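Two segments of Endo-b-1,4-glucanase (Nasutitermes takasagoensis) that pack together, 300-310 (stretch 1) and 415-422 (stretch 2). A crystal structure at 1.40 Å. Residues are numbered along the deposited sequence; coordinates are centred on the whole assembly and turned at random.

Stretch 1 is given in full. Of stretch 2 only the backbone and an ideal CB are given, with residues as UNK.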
ATOM      1  N   MET A 300       3.243  16.118   7.099  1.00  9.38           N
ATOM      2  CA  MET A 300       4.389  16.392   6.242  1.00  8.61           C
ATOM      3  C   MET A 300       4.944  15.136   5.572  1.00  8.14           C
ATOM      4  O   MET A 300       5.583  15.229   4.529  1.00  9.60           O
ATOM      5  CB  MET A 300       5.508  17.069   7.046  1.00  8.77           C
ATOM      6  CG  MET A 300       6.012  16.244   8.221  1.00  8.66           C
ATOM      7  SD  MET A 300       7.546  16.879   8.919  1.00  8.99           S
ATOM      8  CE  MET A 300       8.739  16.207   7.740  1.00  9.97           C
ATOM      9  N   TRP A 301       4.705  13.968   6.165  1.00  8.24           N
ATOM     10  CA  TRP A 301       5.203  12.716   5.590  1.00  7.95           C
ATOM     11  C   TRP A 301       4.195  12.115   4.622  1.00  8.02           C
ATOM     12  O   TRP A 301       3.042  11.878   4.982  1.00  8.88           O
ATOM     13  CB  TRP A 301       5.513  11.694   6.686  1.00  8.65           C
ATOM     14  CG  TRP A 301       6.545  12.140   7.674  1.00 10.05           C
ATOM     15  CD1 TRP A 301       6.328  12.538   8.965  1.00 10.59           C
ATOM     16  CD2 TRP A 301       7.960  12.218   7.463  1.00 10.44           C
ATOM     17  NE1 TRP A 301       7.521  12.857   9.570  1.00 11.64           N
ATOM     18  CE2 TRP A 301       8.538  12.670   8.671  1.00 11.12           C
ATOM     19  CE3 TRP A 301       8.797  11.950   6.370  1.00 12.42           C
ATOM     20  CZ2 TRP A 301       9.918  12.860   8.819  1.00 11.04           C
ATOM     21  CZ3 TRP A 301      10.171  12.140   6.517  1.00 12.48           C
ATOM     22  CH2 TRP A 301      10.716  12.592   7.734  1.00 11.99           C
ATOM     23  N   GLY A 302       4.637  11.858   3.395  1.00  7.86           N
ATOM     24  CA  GLY A 302       3.747  11.289   2.397  1.00  7.87           C
ATOM     25  C   GLY A 302       2.473  12.103   2.292  1.00  7.58           C
ATOM     26  O   GLY A 302       1.363  11.570   2.356  1.00  7.89           O
ATOM     27  N   THR A 303       2.637  13.408   2.114  1.00  6.81           N
ATOM     28  CA  THR A 303       1.509  14.325   2.023  1.00  7.94           C
ATOM     29  C   THR A 303       0.485  13.944   0.952  1.00  7.66           C
ATOM     30  O   THR A 303      -0.712  13.876   1.233  1.00  8.36           O
ATOM     31  CB  THR A 303       2.011  15.759   1.775  1.00  8.12           C
ATOM     32  OG1 THR A 303       2.926  16.118   2.819  1.00  8.88           O
ATOM     33  CG2 THR A 303       0.859  16.746   1.774  1.00  8.87           C
ATOM     34  N   LEU A 304       0.938  13.694  -0.271  1.00  7.46           N
ATOM     35  CA  LEU A 304       0.002  13.329  -1.327  1.00  7.84           C
ATOM     36  C   LEU A 304      -0.661  11.986  -1.026  1.00  7.47           C
ATOM     37  O   LEU A 304      -1.839  11.793  -1.321  1.00  8.27           O
ATOM     38  CB  LEU A 304       0.711  13.301  -2.684  1.00  7.26           C
ATOM     39  CG  LEU A 304       1.101  14.700  -3.178  1.00  8.04           C
ATOM     40  CD1 LEU A 304       2.046  14.589  -4.353  1.00  9.32           C
ATOM     41  CD2 LEU A 304      -0.146  15.484  -3.567  1.00  9.71           C
ATOM     42  N   ARG A 305       0.096  11.067  -0.439  1.00  7.06           N
ATOM     43  CA  ARG A 305      -0.428   9.757  -0.069  1.00  7.08           C
ATOM     44  C   ARG A 305      -1.609   9.927   0.889  1.00  7.85           C
ATOM     45  O   ARG A 305      -2.618   9.234   0.772  1.00  8.08           O
ATOM     46  CB  ARG A 305       0.686   8.922   0.584  1.00  7.64           C
ATOM     47  CG  ARG A 305       0.234   7.721   1.425  1.00  7.50           C
ATOM     48  CD  ARG A 305      -0.142   8.129   2.852  1.00  8.37           C
ATOM     49  NE  ARG A 305       0.940   8.827   3.551  1.00  9.66           N
ATOM     50  CZ  ARG A 305       1.968   8.233   4.151  1.00 10.08           C
ATOM     51  NH1 ARG A 305       2.079   6.909   4.149  1.00 12.18           N
ATOM     52  NH2 ARG A 305       2.889   8.968   4.764  1.00 10.04           N
ATOM     53  N   HIS A 306      -1.489  10.850   1.840  1.00  7.54           N
ATOM     54  CA  HIS A 306      -2.582  11.071   2.779  1.00  8.21           C
ATOM     55  C   HIS A 306      -3.812  11.626   2.069  1.00  8.05           C
ATOM     56  O   HIS A 306      -4.935  11.223   2.369  1.00  9.37           O
ATOM     57  CB  HIS A 306      -2.155  12.024   3.904  1.00  8.89           C
ATOM     58  CG  HIS A 306      -1.252  11.396   4.921  1.00  9.57           C
ATOM     59  ND1 HIS A 306      -1.620  10.295   5.666  1.00 11.34           N
ATOM     60  CD2 HIS A 306      -0.001  11.721   5.325  1.00  9.11           C
ATOM     61  CE1 HIS A 306      -0.634   9.970   6.484  1.00 11.35           C
ATOM     62  NE2 HIS A 306       0.361  10.820   6.296  1.00 10.75           N
ATOM     63  N   ALA A 307      -3.605  12.546   1.129  1.00  7.62           N
ATOM     64  CA  ALA A 307      -4.725  13.131   0.391  1.00  8.81           C
ATOM     65  C   ALA A 307      -5.391  12.085  -0.502  1.00  8.85           C
ATOM     66  O   ALA A 307      -6.618  12.047  -0.619  1.00  8.24           O
ATOM     67  CB  ALA A 307      -4.244  14.308  -0.446  1.00  9.48           C
ATOM     68  N   ALA A 308      -4.587  11.229  -1.129  1.00  7.78           N
ATOM     69  CA  ALA A 308      -5.138  10.192  -1.992  1.00  8.04           C
ATOM     70  C   ALA A 308      -5.853   9.121  -1.164  1.00  7.18           C
ATOM     71  O   ALA A 308      -6.864   8.571  -1.596  1.00  8.00           O
ATOM     72  CB  ALA A 308      -4.035   9.566  -2.837  1.00  7.45           C
ATOM     73  N   ASN A 309      -5.332   8.814   0.022  1.00  7.77           N
ATOM     74  CA  ASN A 309      -5.977   7.826   0.884  1.00  7.74           C
ATOM     75  C   ASN A 309      -7.340   8.357   1.307  1.00  8.60           C
ATOM     76  O   ASN A 309      -8.321   7.616   1.347  1.00  8.79           O
ATOM     77  CB  ASN A 309      -5.134   7.553   2.135  1.00  7.49           C
ATOM     78  CG  ASN A 309      -3.926   6.688   1.847  1.00  8.01           C
ATOM     79  OD1 ASN A 309      -3.670   6.321   0.702  1.00  7.71           O
ATOM     80  ND2 ASN A 309      -3.174   6.354   2.893  1.00  8.94           N
ATOM     81  N   ALA A 310      -7.391   9.645   1.632  1.00  9.15           N
ATOM     82  CA  ALA A 310      -8.643  10.272   2.031  1.00  8.34           C
ATOM     83  C   ALA A 310      -9.601  10.227   0.845  1.00  9.48           C
ATOM     84  O   ALA A 310     -10.793   9.956   1.011  1.00 10.09           O
ATOM     85  CB  ALA A 310      -8.398  11.712   2.464  1.00 10.36           C
ATOM     86  N   UNK A 415       5.644   1.894  -1.829  1.00  7.07           N
ATOM     87  CA  UNK A 415       4.524   1.044  -2.192  1.00  7.55           C
ATOM     88  C   UNK A 415       3.240   1.503  -1.501  1.00  7.70           C
ATOM     89  O   UNK A 415       2.178   1.523  -2.126  1.00  7.96           O
ATOM     90  CB  UNK A 415       4.828  -0.413  -1.836  1.00  7.55           C
ATOM     91  N   UNK A 416       3.314   1.889  -0.228  1.00  7.96           N
ATOM     92  CA  UNK A 416       2.083   2.318   0.428  1.00  8.70           C
ATOM     93  C   UNK A 416       1.584   3.674  -0.053  1.00  9.19           C
ATOM     94  O   UNK A 416       0.414   3.997   0.122  1.00 11.10           O
ATOM     95  CB  UNK A 416       2.297   2.365   1.942  1.00  8.70           C
ATOM     96  N   UNK A 417       2.451   4.451  -0.697  1.00  7.76           N
ATOM     97  CA  UNK A 417       2.046   5.757  -1.221  1.00  7.09           C
ATOM     98  C   UNK A 417       1.098   5.597  -2.410  1.00  7.31           C
ATOM     99  O   UNK A 417       0.168   6.379  -2.584  1.00  7.62           O
ATOM    100  CB  UNK A 417       3.274   6.571  -1.632  1.00  7.09           C
ATOM    101  N   UNK A 418       1.350   4.586  -3.236  1.00  6.28           N
ATOM    102  CA  UNK A 418       0.530   4.361  -4.423  1.00  5.83           C
ATOM    103  C   UNK A 418      -0.725   3.515  -4.262  1.00  6.24           C
ATOM    104  O   UNK A 418      -1.527   3.449  -5.192  1.00  6.98           O
ATOM    105  CB  UNK A 418       1.405   3.704  -5.492  1.00  5.83           C
ATOM    106  N   UNK A 419      -0.914   2.887  -3.104  1.00  7.11           N
ATOM    107  CA  UNK A 419      -2.073   2.012  -2.904  1.00  6.43           C
ATOM    108  C   UNK A 419      -3.428   2.706  -2.960  1.00  7.15           C
ATOM    109  O   UNK A 419      -4.249   2.392  -3.823  1.00  7.96           O
ATOM    110  CB  UNK A 419      -1.942   1.310  -1.551  1.00  6.43           C
ATOM    111  N   UNK A 420      -3.675   3.629  -2.036  1.00  7.20           N
ATOM    112  CA  UNK A 420      -4.943   4.342  -2.038  1.00  7.91           C
ATOM    113  C   UNK A 420      -5.128   5.077  -3.352  1.00  7.77           C
ATOM    114  O   UNK A 420      -6.214   5.094  -3.927  1.00  8.00           O
ATOM    115  CB  UNK A 420      -5.018   5.320  -0.863  1.00  7.91           C
ATOM    116  N   UNK A 421      -4.039   5.684  -3.816  1.00  7.59           N
ATOM    117  CA  UNK A 421      -3.989   6.428  -5.071  1.00  8.18           C
ATOM    118  C   UNK A 421      -4.458   5.558  -6.240  1.00  7.79           C
ATOM    119  O   UNK A 421      -5.353   5.946  -6.995  1.00  8.34           O
ATOM    120  CB  UNK A 421      -2.571   6.941  -5.329  1.00  8.18           C
ATOM    121  N   UNK A 422      -3.867   4.375  -6.380  1.00  7.57           N
ATOM    122  CA  UNK A 422      -4.241   3.488  -7.474  1.00  7.60           C
ATOM    123  C   UNK A 422      -5.693   3.034  -7.384  1.00  7.42           C
ATOM    124  O   UNK A 422      -6.400   2.991  -8.394  1.00  8.03           O
ATOM    125  CB  UNK A 422      -3.319   2.267  -7.493  1.00  7.60           C
TER

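Two helices run side by side here, their N-to-C directions 29° apart and their axes approaching to 7.7 Å.

Position 415 comes first and is unconstrained by stretch 1: no atom of it lies within 5.5 Å of the ideal CB, so almost any side chain would do. It is Thr415, with its hydroxyl hydrogen-bonded elsewhere in the structure.

At position 416 CA-to-CB points sideways, and the ideal CB sits 5.1 Å from Arg305 NH1. A positive charge is within reach of a short side chain, which suits an acid or a polar amide; Asp, Asn, Glu or Gln could all be argued. The residue is Asp416, chi1 p, and its end comes nearer than its CB. Yet Asp416 OD1 stops 4.0 Å from Arg305 NH1 and lies well out of the guanidinium plane, so the charges attract without a salt bridge. The arginine is already held within its own stretch, Arg305 NH2 giving a hydrogen bond to Trp301 O (2.9 Å) and Arg305 NE another to Gly302 O (3.0 Å). A water accepts from Arg305 NH1 at 3.2 Å and donates a weak bond to Asp416 OD2 at 3.3 Å.

Position 417 has its ideal CB 4.1 Å from Arg305 CB, again sideways. Ahead lie the guanidinium and the bare backbone of Gly302, a site for something long, best of all a flat aromatic, though a long aliphatic chain could also reach. Tyr417 fills it with chi1 m, burying more area than any other residue of its stretch. Tyr417 CE1 lies over one face of the guanidinium, 3.7 Å from Arg305 NH1, while Tyr417 OH comes within 3.4 Å of Gly302 CA. The absent side chain of Gly302 matters: an ideal CB there would be 2.8 Å from Tyr417 CE1, a clash. A water joins the two residues, 2.8 Å from both Gly302 N and Tyr417 OH.

Position 418 points away, leaving the choice open; Asn418 hydrogen-bonds elsewhere in the structure. Position 419 points sideways with nothing within 5.5 Å of its ideal CB, and Ala419 makes no contact.

Position 420 is the strict one. Its phi/psi of -59/-42 are ordinary for a helix, so the backbone does not ask for glycine, but an ideal CB would lie 2.3 Å from Asn309 OD1. With that amide where it is, only glycine fits. Gly420 lets Asn309 OD1 approach its CA to 3.6 Å. Asn309 OD1 accepts from two waters: one, its oxygen 2.7 Å from OD1, accepts from Gly420 N (2.9 Å), and the other, its oxygen 2.8 Å from OD1, accepts from the backbone N of position 421 (2.9 Å).

Position 421 is sideways, its ideal CB 3.9 Å from Ala308 CB: an apolar neighbour, satisfied by alanine, leucine or an aromatic. Phe421, chi1 t, packs CB against Ala308 CB at 3.9 Å, and that methyl sits at its ring edge.

Position 422 is out of reach, and Gln422 bonds elsewhere in the structure.

Stretch 2 (415-422) TDYNAGFQ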
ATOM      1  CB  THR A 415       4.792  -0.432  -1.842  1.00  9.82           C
ATOM      2  OG1 THR A 415       5.204  -0.537  -0.476  1.00 13.15           O
ATOM      3  CG2 THR A 415       5.880  -0.997  -2.741  1.00  8.81           C
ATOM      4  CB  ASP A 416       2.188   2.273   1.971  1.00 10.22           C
ATOM      5  CG  ASP A 416       3.222   3.228   2.550  1.00 13.40           C
ATOM      6  OD1 ASP A 416       3.745   4.102   1.836  1.00 15.90           O
ATOM      7  OD2 ASP A 416       3.498   3.093   3.763  1.00 17.21           O
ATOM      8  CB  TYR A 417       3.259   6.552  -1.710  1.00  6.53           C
ATOM      9  CG  TYR A 417       4.051   7.297  -0.661  1.00  6.33           C
ATOM     10  CD1 TYR A 417       3.951   6.978   0.694  1.00  6.39           C
ATOM     11  CD2 TYR A 417       4.952   8.292  -1.039  1.00  7.57           C
ATOM     12  CE1 TYR A 417       4.740   7.635   1.647  1.00  7.53           C
ATOM     13  CE2 TYR A 417       5.742   8.949  -0.104  1.00  7.07           C
ATOM     14  CZ  TYR A 417       5.635   8.617   1.234  1.00  7.66           C
ATOM     15  OH  TYR A 417       6.439   9.261   2.150  1.00  9.75           O
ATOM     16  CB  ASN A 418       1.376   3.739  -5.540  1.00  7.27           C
ATOM     17  CG  ASN A 418       2.043   4.776  -6.415  1.00  6.30           C
ATOM     18  OD1 ASN A 418       2.878   5.552  -5.952  1.00  6.67           O
ATOM     19  ND2 ASN A 418       1.673   4.797  -7.692  1.00  7.07           N
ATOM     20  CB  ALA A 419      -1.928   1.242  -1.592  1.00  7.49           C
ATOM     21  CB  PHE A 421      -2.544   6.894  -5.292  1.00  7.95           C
ATOM     22  CG  PHE A 421      -2.297   7.575  -6.610  1.00  7.91           C
ATOM     23  CD1 PHE A 421      -2.885   8.799  -6.906  1.00  8.86           C
ATOM     24  CD2 PHE A 421      -1.418   7.013  -7.532  1.00  9.06           C
ATOM     25  CE1 PHE A 421      -2.595   9.458  -8.103  1.00 10.86           C
ATOM     26  CE2 PHE A 421      -1.122   7.661  -8.727  1.00 10.35           C
ATOM     27  CZ  PHE A 421      -1.710   8.886  -9.013  1.00  9.77           C
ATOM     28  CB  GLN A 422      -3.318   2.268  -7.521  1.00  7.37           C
ATOM     29  CG  GLN A 422      -3.547   1.413  -8.763  1.00  8.04           C
ATOM     30  CD  GLN A 422      -2.504   0.334  -8.938  1.00  7.65           C
ATOM     31  OE1 GLN A 422      -1.306   0.615  -9.010  1.00  7.76           O
ATOM     32  NE2 GLN A 422      -2.952  -0.913  -9.014  1.00  8.73           N
TER
HETATM   33  O   HOH W   1       7.412  11.790   2.806  1.00 11.61           O
HETATM   34  O   HOH W   2       4.724   5.683   5.407  1.00 26.74           O
HETATM   35  O   HOH W   3      -2.357   6.832  -1.761  1.00  8.59           O
HETATM   36  O   HOH W   4      -2.255   4.001   0.449  1.00 10.69           O
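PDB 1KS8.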